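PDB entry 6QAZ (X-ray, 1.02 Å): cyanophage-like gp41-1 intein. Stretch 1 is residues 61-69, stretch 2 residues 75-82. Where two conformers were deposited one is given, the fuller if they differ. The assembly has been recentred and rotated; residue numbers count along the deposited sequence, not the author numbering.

Stretch 1 61-69: ICSEEHLFP
Stretch 2 (75-82) MNISGGLK

The two stretches of this gp41-1 intein are held together mainly by backbone hydrogen bonds, with one asparagine side chain and two small apolar contacts in support. Stretch 1 runs from a strand that includes I61 and C62 into a type I turn from S63 to H66, closed by H66 N to S63 O at 3.2 Å. It then extends through L67 (phi/psi -91/148) and F68 (-132/142). F68 pairs with M75 in an antiparallel bridge, CA to CA 5.4 Å. F68 N donates to M75 O, and M75 N to F68 O, each at 2.9 Å. Both side chains lie on the same face of the sheet.

L67 CA and N76 CA are 4.6 Å apart, and E64 CA and I77 CA 5.0 Å. N76 (chi1 51°, p) points toward stretch 1, and its amide ND2 gives the turn carbonyl E65 O a donor at 3.0 Å. S78 N donates to E64 O at 2.9 Å, near linear at 161°. Water 1 joins the backbones: it accepts from I77 N at 2.9 Å and lies 2.7 Å from H66 O.

Apolar carbons F68 CD1 and L81 CD2 meet at van der Waals distance, 3.8 Å (chi1 m for F68 and t for L81, chi2 p). C62 SG packs more loosely on I77 CD1 at 4.3 Å (chi1 p for C62 and m for I77, chi2 t). L81 N bonds back to N76 O at 3.0 Å.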

# COMPACT_ATOMS: atom_id res chain seq x y z
N ILE A 61 -2.30 -6.40 -2.31
CA ILE A 61 -2.31 -6.56 -3.79
C ILE A 61 -2.07 -5.18 -4.39
O ILE A 61 -2.80 -4.22 -4.11
CB ILE A 61 -3.61 -7.22 -4.25
CG1 ILE A 61 -3.64 -8.68 -3.79
CG2 ILE A 61 -3.74 -7.14 -5.77
CD1 ILE A 61 -4.96 -9.36 -4.06
N CYS A 62 -1.10 -5.13 -5.29
CA CYS A 62 -0.68 -3.85 -5.86
C CYS A 62 -0.14 -4.06 -7.27
O CYS A 62 0.09 -5.18 -7.73
CB CYS A 62 0.38 -3.19 -4.98
SG CYS A 62 1.92 -4.13 -4.84
N SER A 63 0.14 -2.95 -7.94
CA SER A 63 0.78 -2.99 -9.26
C SER A 63 2.29 -3.06 -9.13
O SER A 63 2.87 -2.88 -8.04
CB SER A 63 0.36 -1.80 -10.08
OG SER A 63 0.87 -0.61 -9.51
N GLU A 64 2.96 -3.28 -10.25
CA GLU A 64 4.41 -3.51 -10.23
C GLU A 64 5.19 -2.26 -9.83
O GLU A 64 6.32 -2.41 -9.35
CB GLU A 64 4.97 -4.05 -11.54
CG GLU A 64 4.96 -3.05 -12.67
CD GLU A 64 5.63 -3.54 -13.92
OE1 GLU A 64 6.54 -4.39 -13.79
OE2 GLU A 64 5.24 -3.07 -15.01
N GLU A 65 4.63 -1.08 -10.04
CA GLU A 65 5.40 0.13 -9.73
C GLU A 65 5.03 0.70 -8.36
O GLU A 65 5.65 1.70 -7.94
CB GLU A 65 5.37 1.14 -10.80
CG GLU A 65 4.19 1.93 -10.84
CD GLU A 65 3.06 1.37 -11.65
OE1 GLU A 65 2.62 2.05 -12.59
OE2 GLU A 65 2.61 0.23 -11.32
N HIS A 66 4.10 0.10 -7.64
CA HIS A 66 3.67 0.65 -6.36
C HIS A 66 4.79 0.51 -5.32
O HIS A 66 5.34 -0.58 -5.12
CB HIS A 66 2.41 -0.07 -5.90
CG HIS A 66 1.88 0.55 -4.66
ND1 HIS A 66 1.11 1.68 -4.64
CD2 HIS A 66 2.16 0.30 -3.37
CE1 HIS A 66 0.97 2.10 -3.40
NE2 HIS A 66 1.57 1.27 -2.62
N LEU A 67 5.11 1.59 -4.63
CA LEU A 67 6.25 1.65 -3.70
C LEU A 67 5.87 1.28 -2.28
O LEU A 67 4.78 1.58 -1.78
CB LEU A 67 6.82 3.07 -3.71
CG LEU A 67 7.44 3.54 -5.01
CD1 LEU A 67 7.59 5.06 -4.99
CD2 LEU A 67 8.78 2.87 -5.27
N PHE A 68 6.86 0.70 -1.62
CA PHE A 68 6.82 0.42 -0.18
C PHE A 68 8.11 0.88 0.48
O PHE A 68 9.20 0.64 -0.05
CB PHE A 68 6.73 -1.08 0.11
CG PHE A 68 5.46 -1.71 -0.37
CD1 PHE A 68 5.32 -2.10 -1.70
CD2 PHE A 68 4.40 -1.92 0.50
CE1 PHE A 68 4.13 -2.63 -2.16
CE2 PHE A 68 3.24 -2.50 0.05
CZ PHE A 68 3.10 -2.84 -1.28
N PRO A 69 8.03 1.43 1.68
CA PRO A 69 9.24 1.72 2.45
C PRO A 69 9.88 0.41 2.88
O PRO A 69 9.22 -0.53 3.29
CB PRO A 69 8.76 2.54 3.63
CG PRO A 69 7.31 2.30 3.74
CD PRO A 69 6.83 1.89 2.37
N MET A 75 10.90 0.94 -2.41
CA MET A 75 11.12 -0.07 -3.44
C MET A 75 9.80 -0.55 -4.00
O MET A 75 8.81 -0.64 -3.27
CB MET A 75 11.94 -1.22 -2.85
CG MET A 75 12.65 -2.00 -3.90
SD MET A 75 13.63 -3.37 -3.31
CE MET A 75 14.89 -2.53 -2.36
N ASN A 76 9.82 -0.95 -5.27
CA ASN A 76 8.67 -1.55 -5.92
C ASN A 76 9.08 -2.88 -6.54
O ASN A 76 10.26 -3.20 -6.64
CB ASN A 76 8.00 -0.62 -6.92
CG ASN A 76 8.93 0.01 -7.92
OD1 ASN A 76 10.04 -0.50 -8.15
ND2 ASN A 76 8.53 1.12 -8.51
N ILE A 77 8.10 -3.66 -6.95
CA ILE A 77 8.38 -4.96 -7.58
C ILE A 77 9.21 -4.75 -8.84
O ILE A 77 10.20 -5.51 -9.07
CB ILE A 77 7.07 -5.73 -7.82
CG1 ILE A 77 6.47 -6.14 -6.48
CG2 ILE A 77 7.27 -6.92 -8.74
CD1 ILE A 77 5.01 -6.58 -6.58
N SER A 78 8.90 -3.77 -9.65
CA SER A 78 9.69 -3.56 -10.90
C SER A 78 11.14 -3.26 -10.56
O SER A 78 12.02 -3.54 -11.39
CB SER A 78 9.09 -2.49 -11.74
OG SER A 78 9.17 -1.24 -11.08
N GLY A 79 11.39 -2.65 -9.41
CA GLY A 79 12.74 -2.27 -8.94
C GLY A 79 13.39 -3.29 -8.05
O GLY A 79 14.46 -2.98 -7.52
N GLY A 80 12.84 -4.49 -7.95
CA GLY A 80 13.53 -5.59 -7.26
C GLY A 80 13.00 -5.95 -5.90
O GLY A 80 13.58 -6.80 -5.22
N LEU A 81 11.88 -5.36 -5.44
CA LEU A 81 11.29 -5.82 -4.17
C LEU A 81 10.98 -7.30 -4.31
O LEU A 81 10.34 -7.70 -5.28
CB LEU A 81 10.03 -5.03 -3.88
CG LEU A 81 9.37 -5.32 -2.54
CD1 LEU A 81 10.27 -4.90 -1.39
CD2 LEU A 81 8.06 -4.58 -2.45
N LYS A 82 11.44 -8.12 -3.38
CA LYS A 82 11.32 -9.59 -3.54
C LYS A 82 11.28 -10.27 -2.18
O LYS A 82 11.58 -9.72 -1.11
CB LYS A 82 12.50 -10.11 -4.33
CG LYS A 82 13.80 -9.87 -3.65
CD LYS A 82 14.98 -10.46 -4.41
CE LYS A 82 15.22 -9.92 -5.82
NZ LYS A 82 15.66 -8.49 -5.83
O HOH W 1 5.34 -3.02 -6.34